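Local coordinates for Mlr6093 protein (Mesorhizobium loti, PDB 2QJ8) that belongs to the aspartoacylase family and is probably a zinc-dependent hydrolase acting on carbon-nitrogen bonds in linear amides, at residues F143-S155 against G199-G210. Sequence-based numbering, arbitrary orientation. Where two conformers were deposited one is given.
Sequences FGPTWDCAPSIIS and GKTFICTEFGGG
E206 on strand 201-208 is wrapped by F143, C149, S152 and I154 in the aspartoacylase-family catalytic domain, of the zinc exopeptidase clan. The end of strand 136-144 runs parallel to strand 201-208, a type I beta turn spans G144 to W147, and strand 152-155 runs antiparallel. Backbone F143 N bonds to F207 O (2.6 Å) on the parallel side, E206 N to S152 O (3.0 Å, N-H...O 160°) on the antiparallel. Beyond F207, toward the glycine end, water joins C149 O to G208 N. Apolar I154 CD1 lies across CG of the E206 stem, bent at chi2 (-62°), at 3.6 Å. Polar S152 OG, held by its bond to A150 O, lies beside E206 CB. Beyond the bend the carboxylate stands steeply to the F143 ring, planes 79° apart, its OE1 at the ring edge, 3.3 Å from CD1. The same OE1 is hydrogen-bonded to H141 ND1. An alanine in place of E206 would probably deprive H141 of this acceptor and open a gap between F143 and I154. On the face opposite E206, I153 CD1 meets I203 CG2 (3.8 Å). W147 N and G209 N reach G144 O from opposite faces of its plane, G209 N at 3.2 Å.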
ATOM      1  N   PHE A 143       7.163  -4.845   6.631  1.00 35.53           N
ATOM      2  CA  PHE A 143       6.262  -5.077   7.758  1.00 38.75           C
ATOM      3  C   PHE A 143       4.912  -5.606   7.213  1.00 39.12           C
ATOM      4  O   PHE A 143       4.346  -6.560   7.764  1.00 41.51           O
ATOM      5  CB  PHE A 143       6.093  -3.798   8.569  1.00 39.99           C
ATOM      6  CG  PHE A 143       5.459  -4.020   9.897  1.00 38.16           C
ATOM      7  CD1 PHE A 143       6.208  -4.555  10.942  1.00 39.70           C
ATOM      8  CD2 PHE A 143       4.121  -3.731  10.103  1.00 37.44           C
ATOM      9  CE1 PHE A 143       5.650  -4.771  12.165  1.00 39.93           C
ATOM     10  CE2 PHE A 143       3.548  -3.956  11.336  1.00 32.47           C
ATOM     11  CZ  PHE A 143       4.327  -4.468  12.370  1.00 35.11           C
ATOM     12  N   GLY A 144       4.451  -5.019   6.106  1.00 38.52           N
ATOM     13  CA  GLY A 144       3.207  -5.414   5.419  1.00 38.01           C
ATOM     14  C   GLY A 144       2.740  -4.185   4.658  1.00 39.13           C
ATOM     15  O   GLY A 144       2.703  -3.114   5.267  1.00 39.94           O
ATOM     16  N   PRO A 145       2.402  -4.292   3.331  1.00 39.32           N
ATOM     17  CA  PRO A 145       1.923  -3.070   2.601  1.00 37.53           C
ATOM     18  C   PRO A 145       0.523  -2.599   2.996  1.00 35.49           C
ATOM     19  O   PRO A 145       0.085  -1.537   2.585  1.00 34.93           O
ATOM     20  CB  PRO A 145       1.882  -3.477   1.126  1.00 37.47           C
ATOM     21  CG  PRO A 145       2.156  -4.855   1.073  1.00 37.29           C
ATOM     22  CD  PRO A 145       2.377  -5.467   2.446  1.00 40.48           C
ATOM     23  N   THR A 146      -0.191  -3.428   3.744  1.00 36.63           N
ATOM     24  CA  THR A 146      -1.477  -3.069   4.306  1.00 33.43           C
ATOM     25  C   THR A 146      -1.326  -2.419   5.692  1.00 32.50           C
ATOM     26  O   THR A 146      -2.328  -2.161   6.363  1.00 30.85           O
ATOM     27  CB  THR A 146      -2.324  -4.300   4.440  1.00 34.25           C
ATOM     28  OG1 THR A 146      -1.684  -5.239   5.309  1.00 35.82           O
ATOM     29  CG2 THR A 146      -2.623  -4.928   3.072  1.00 31.86           C
ATOM     30  N   TRP A 147      -0.089  -2.186   6.141  1.00 30.79           N
ATOM     31  CA  TRP A 147       0.184  -1.554   7.414  1.00 30.32           C
ATOM     32  C   TRP A 147       0.980  -0.285   7.179  1.00 30.43           C
ATOM     33  O   TRP A 147       1.684  -0.167   6.185  1.00 31.43           O
ATOM     34  CB  TRP A 147       1.073  -2.427   8.290  1.00 30.57           C
ATOM     35  CG  TRP A 147       0.484  -3.608   8.898  1.00 30.58           C
ATOM     36  CD1 TRP A 147       0.407  -4.860   8.346  1.00 34.95           C
ATOM     37  CD2 TRP A 147      -0.057  -3.714  10.215  1.00 31.26           C
ATOM     38  NE1 TRP A 147      -0.166  -5.730   9.238  1.00 35.25           N
ATOM     39  CE2 TRP A 147      -0.450  -5.056  10.401  1.00 35.17           C
ATOM     40  CE3 TRP A 147      -0.248  -2.808  11.261  1.00 30.40           C
ATOM     41  CZ2 TRP A 147      -1.043  -5.505  11.587  1.00 33.65           C
ATOM     42  CZ3 TRP A 147      -0.814  -3.252  12.437  1.00 30.95           C
ATOM     43  CH2 TRP A 147      -1.210  -4.590  12.593  1.00 29.91           C
ATOM     44  N   ASP A 148       0.809   0.661   8.092  1.00 29.18           N
ATOM     45  CA  ASP A 148       1.671   1.808   8.217  1.00 28.09           C
ATOM     46  C   ASP A 148       2.381   1.501   9.557  1.00 28.36           C
ATOM     47  O   ASP A 148       1.738   1.047  10.500  1.00 27.27           O
ATOM     48  CB  ASP A 148       0.872   3.082   8.346  1.00 25.80           C
ATOM     49  CG  ASP A 148       1.706   4.320   8.123  1.00 34.00           C
ATOM     50  OD1 ASP A 148       2.842   4.244   7.610  1.00 41.34           O
ATOM     51  OD2 ASP A 148       1.214   5.412   8.441  1.00 39.31           O
ATOM     52  N   CYS A 149       3.694   1.676   9.614  1.00 28.87           N
ATOM     53  CA  CYS A 149       4.433   1.502  10.843  1.00 28.10           C
ATOM     54  C   CYS A 149       5.529   2.546  10.927  1.00 27.72           C
ATOM     55  O   CYS A 149       5.921   3.139   9.914  1.00 26.70           O
ATOM     56  CB  CYS A 149       4.982   0.083  10.997  1.00 30.99           C
ATOM     57  SG  CYS A 149       6.351  -0.357   9.933  1.00 37.89           S
ATOM     58  N   ALA A 150       6.007   2.770  12.146  1.00 26.45           N
ATOM     59  CA  ALA A 150       7.071   3.726  12.402  1.00 27.01           C
ATOM     60  C   ALA A 150       8.376   3.275  11.730  1.00 28.17           C
ATOM     61  O   ALA A 150       8.610   2.072  11.653  1.00 27.65           O
ATOM     62  CB  ALA A 150       7.300   3.830  13.903  1.00 25.45           C
ATOM     63  N   PRO A 151       9.209   4.223  11.225  1.00 29.03           N
ATOM     64  CA  PRO A 151      10.546   3.820  10.733  1.00 28.81           C
ATOM     65  C   PRO A 151      11.305   3.389  11.977  1.00 27.60           C
ATOM     66  O   PRO A 151      11.463   4.170  12.912  1.00 29.24           O
ATOM     67  CB  PRO A 151      11.119   5.092  10.106  1.00 30.10           C
ATOM     68  CG  PRO A 151       9.939   6.018   9.948  1.00 31.25           C
ATOM     69  CD  PRO A 151       9.008   5.673  11.081  1.00 30.05           C
ATOM     70  N   SER A 152      11.733   2.133  11.983  1.00 28.70           N
ATOM     71  CA  SER A 152      12.200   1.502  13.209  1.00 27.09           C
ATOM     72  C   SER A 152      13.018   0.246  13.015  1.00 26.49           C
ATOM     73  O   SER A 152      13.246  -0.183  11.905  1.00 26.09           O
ATOM     74  CB  SER A 152      10.925   1.086  14.005  1.00 27.12           C
ATOM     75  OG  SER A 152      10.081   0.230  13.249  1.00 27.25           O
ATOM     76  N   ILE A 153      13.513  -0.268  14.137  1.00 27.63           N
ATOM     77  CA  ILE A 153      14.107  -1.569  14.242  1.00 27.51           C
ATOM     78  C   ILE A 153      13.303  -2.274  15.323  1.00 29.67           C
ATOM     79  O   ILE A 153      13.058  -1.669  16.362  1.00 27.47           O
ATOM     80  CB  ILE A 153      15.589  -1.496  14.654  1.00 28.90           C
ATOM     81  CG1 ILE A 153      16.438  -1.044  13.455  1.00 30.10           C
ATOM     82  CG2 ILE A 153      16.067  -2.833  15.129  1.00 27.96           C
ATOM     83  CD1 ILE A 153      17.792  -0.597  13.810  1.00 23.63           C
ATOM     84  N   ILE A 154      12.866  -3.507  15.055  1.00 26.02           N
ATOM     85  CA  ILE A 154      12.171  -4.344  16.036  1.00 28.03           C
ATOM     86  C   ILE A 154      13.193  -5.364  16.514  1.00 30.05           C
ATOM     87  O   ILE A 154      13.757  -6.095  15.700  1.00 30.53           O
ATOM     88  CB  ILE A 154      10.949  -5.117  15.463  1.00 30.64           C
ATOM     89  CG1 ILE A 154       9.895  -4.150  14.922  1.00 27.07           C
ATOM     90  CG2 ILE A 154      10.318  -6.061  16.545  1.00 28.12           C
ATOM     91  CD1 ILE A 154       8.706  -4.853  14.305  1.00 31.26           C
ATOM     92  N   SER A 155      13.442  -5.356  17.819  1.00 29.85           N
ATOM     93  CA  SER A 155      14.386  -6.198  18.523  1.00 33.00           C
ATOM     94  C   SER A 155      13.598  -7.261  19.273  1.00 32.85           C
ATOM     95  O   SER A 155      12.765  -6.926  20.117  1.00 31.05           O
ATOM     96  CB  SER A 155      15.166  -5.379  19.579  1.00 34.11           C
ATOM     97  OG  SER A 155      16.002  -4.386  19.007  1.00 41.93           O
ATOM     98  N   GLY A 199      24.960 -17.214  16.136  1.00 28.20           N
ATOM     99  CA  GLY A 199      25.424 -16.253  17.121  1.00 29.23           C
ATOM    100  C   GLY A 199      25.862 -14.934  16.546  1.00 32.14           C
ATOM    101  O   GLY A 199      26.807 -14.319  17.046  1.00 36.16           O
ATOM    102  N   LYS A 200      25.155 -14.494  15.509  1.00 32.15           N
ATOM    103  CA  LYS A 200      25.444 -13.272  14.789  1.00 30.32           C
ATOM    104  C   LYS A 200      24.488 -12.130  15.147  1.00 30.07           C
ATOM    105  O   LYS A 200      23.465 -12.295  15.871  1.00 28.78           O
ATOM    106  CB  LYS A 200      25.445 -13.574  13.269  1.00 30.08           C
ATOM    107  CG  LYS A 200      26.664 -14.439  12.851  1.00 29.22           C
ATOM    108  CD  LYS A 200      26.662 -14.829  11.364  1.00 34.03           C
ATOM    109  CE  LYS A 200      27.847 -15.764  11.041  1.00 32.08           C
ATOM    110  NZ  LYS A 200      27.805 -16.216   9.616  1.00 29.94           N
ATOM    111  N   THR A 201      24.880 -10.946  14.687  1.00 30.57           N
ATOM    112  CA  THR A 201      24.093  -9.717  14.856  1.00 28.89           C
ATOM    113  C   THR A 201      23.120  -9.665  13.698  1.00 27.92           C
ATOM    114  O   THR A 201      23.532  -9.657  12.554  1.00 27.01           O
ATOM    115  CB  THR A 201      24.990  -8.497  14.866  1.00 29.17           C
ATOM    116  OG1 THR A 201      25.860  -8.619  15.986  1.00 29.26           O
ATOM    117  CG2 THR A 201      24.154  -7.169  14.973  1.00 22.73           C
ATOM    118  N   PHE A 202      21.823  -9.766  13.991  1.00 29.35           N
ATOM    119  CA  PHE A 202      20.797  -9.699  12.968  1.00 27.93           C
ATOM    120  C   PHE A 202      19.923  -8.486  13.266  1.00 27.84           C
ATOM    121  O   PHE A 202      19.321  -8.424  14.346  1.00 27.13           O
ATOM    122  CB  PHE A 202      19.985 -10.983  12.974  1.00 27.38           C
ATOM    123  CG  PHE A 202      18.885 -11.036  11.943  1.00 30.06           C
ATOM    124  CD1 PHE A 202      19.105 -10.632  10.613  1.00 35.08           C
ATOM    125  CD2 PHE A 202      17.643 -11.569  12.274  1.00 34.69           C
ATOM    126  CE1 PHE A 202      18.111 -10.706   9.656  1.00 30.33           C
ATOM    127  CE2 PHE A 202      16.627 -11.661  11.307  1.00 36.05           C
ATOM    128  CZ  PHE A 202      16.864 -11.218   9.992  1.00 35.03           C
ATOM    129  N   ILE A 203      19.873  -7.547  12.316  1.00 27.57           N
ATOM    130  CA  ILE A 203      19.130  -6.283  12.436  1.00 26.16           C
ATOM    131  C   ILE A 203      18.067  -6.185  11.335  1.00 29.37           C
ATOM    132  O   ILE A 203      18.345  -6.405  10.166  1.00 26.08           O
ATOM    133  CB  ILE A 203      20.110  -5.078  12.485  1.00 28.05           C
ATOM    134  CG1 ILE A 203      20.896  -5.134  13.802  1.00 30.82           C
ATOM    135  CG2 ILE A 203      19.394  -3.776  12.444  1.00 22.33           C
ATOM    136  CD1 ILE A 203      21.948  -4.096  13.895  1.00 29.79           C
ATOM    137  N   CYS A 204      16.828  -5.915  11.760  1.00 32.68           N
ATOM    138  CA  CYS A 204      15.685  -5.840  10.883  0.50 33.00           C
ATOM    139  C   CYS A 204      15.063  -4.440  10.947  1.00 31.56           C
ATOM    140  O   CYS A 204      14.505  -4.073  11.978  1.00 31.07           O
ATOM    141  CB  CYS A 204      14.708  -6.917  11.346  0.50 33.89           C
ATOM    142  SG  CYS A 204      13.395  -7.250  10.240  0.50 40.05           S
ATOM    143  N   THR A 205      15.183  -3.677   9.861  1.00 32.05           N
ATOM    144  CA  THR A 205      14.610  -2.330   9.775  1.00 33.95           C
ATOM    145  C   THR A 205      13.223  -2.529   9.165  1.00 32.01           C
ATOM    146  O   THR A 205      13.077  -3.310   8.243  1.00 35.33           O
ATOM    147  CB  THR A 205      15.449  -1.404   8.931  1.00 31.79           C
ATOM    148  OG1 THR A 205      15.519  -1.939   7.624  1.00 42.53           O
ATOM    149  CG2 THR A 205      16.870  -1.294   9.498  1.00 31.49           C
ATOM    150  N   GLU A 206      12.222  -1.824   9.673  1.00 31.95           N
ATOM    151  CA  GLU A 206      10.833  -2.059   9.259  1.00 29.57           C
ATOM    152  C   GLU A 206      10.266  -1.033   8.315  1.00 32.03           C
ATOM    153  O   GLU A 206      10.281   0.160   8.616  1.00 34.65           O
ATOM    154  CB  GLU A 206       9.924  -2.161  10.474  1.00 28.57           C
ATOM    155  CG  GLU A 206      10.236  -3.310  11.416  1.00 31.88           C
ATOM    156  CD  GLU A 206      10.100  -4.711  10.821  1.00 36.32           C
ATOM    157  OE1 GLU A 206       9.342  -4.921   9.855  1.00 36.40           O
ATOM    158  OE2 GLU A 206      10.752  -5.635  11.360  1.00 45.68           O
ATOM    159  N   PHE A 207       9.740  -1.546   7.195  1.00 35.44           N
ATOM    160  CA  PHE A 207       9.113  -0.772   6.117  1.00 35.93           C
ATOM    161  C   PHE A 207       7.649  -1.195   6.005  1.00 37.15           C
ATOM    162  O   PHE A 207       7.366  -2.386   5.821  1.00 37.94           O
ATOM    163  CB  PHE A 207       9.817  -1.025   4.768  1.00 34.59           C
ATOM    164  CG  PHE A 207      11.253  -0.518   4.701  1.00 37.52           C
ATOM    165  CD1 PHE A 207      12.303  -1.269   5.212  1.00 39.03           C
ATOM    166  CD2 PHE A 207      11.555   0.709   4.103  1.00 41.58           C
ATOM    167  CE1 PHE A 207      13.609  -0.803   5.138  1.00 35.68           C
ATOM    168  CE2 PHE A 207      12.875   1.163   4.022  1.00 37.86           C
ATOM    169  CZ  PHE A 207      13.897   0.404   4.567  1.00 35.63           C
ATOM    170  N   GLY A 208       6.739  -0.233   6.189  1.00 37.32           N
ATOM    171  CA  GLY A 208       5.284  -0.449   6.060  1.00 39.49           C
ATOM    172  C   GLY A 208       4.849   0.127   4.722  1.00 41.09           C
ATOM    173  O   GLY A 208       5.631   0.803   4.060  1.00 42.40           O
ATOM    174  N   GLY A 209       3.611  -0.147   4.319  1.00 43.98           N
ATOM    175  CA  GLY A 209       3.072   0.369   3.057  1.00 45.83           C
ATOM    176  C   GLY A 209       2.540   1.787   3.051  1.00 47.89           C
ATOM    177  O   GLY A 209       2.091   2.244   2.011  1.00 50.01           O
ATOM    178  N   GLY A 210       2.551   2.474   4.194  1.00 52.20           N
ATOM    179  CA  GLY A 210       2.076   3.870   4.297  1.00 52.77           C
ATOM    180  C   GLY A 210       3.188   4.879   4.035  1.00 54.28           C
ATOM    181  O   GLY A 210       3.129   6.023   4.511  1.00 56.74           O
TER
HETATM  182  O   HOH W   1       5.562  -3.599   3.657  1.00 34.47           O
HETATM  183  O   HOH W   2       4.723   2.766   6.693  1.00 45.03           O
HETATM  184  O   HOH W   3       7.257   2.382   7.144  1.00 35.94           O
HETATM  185  O   HOH W   4      16.005  -6.443  14.477  1.00 27.29           O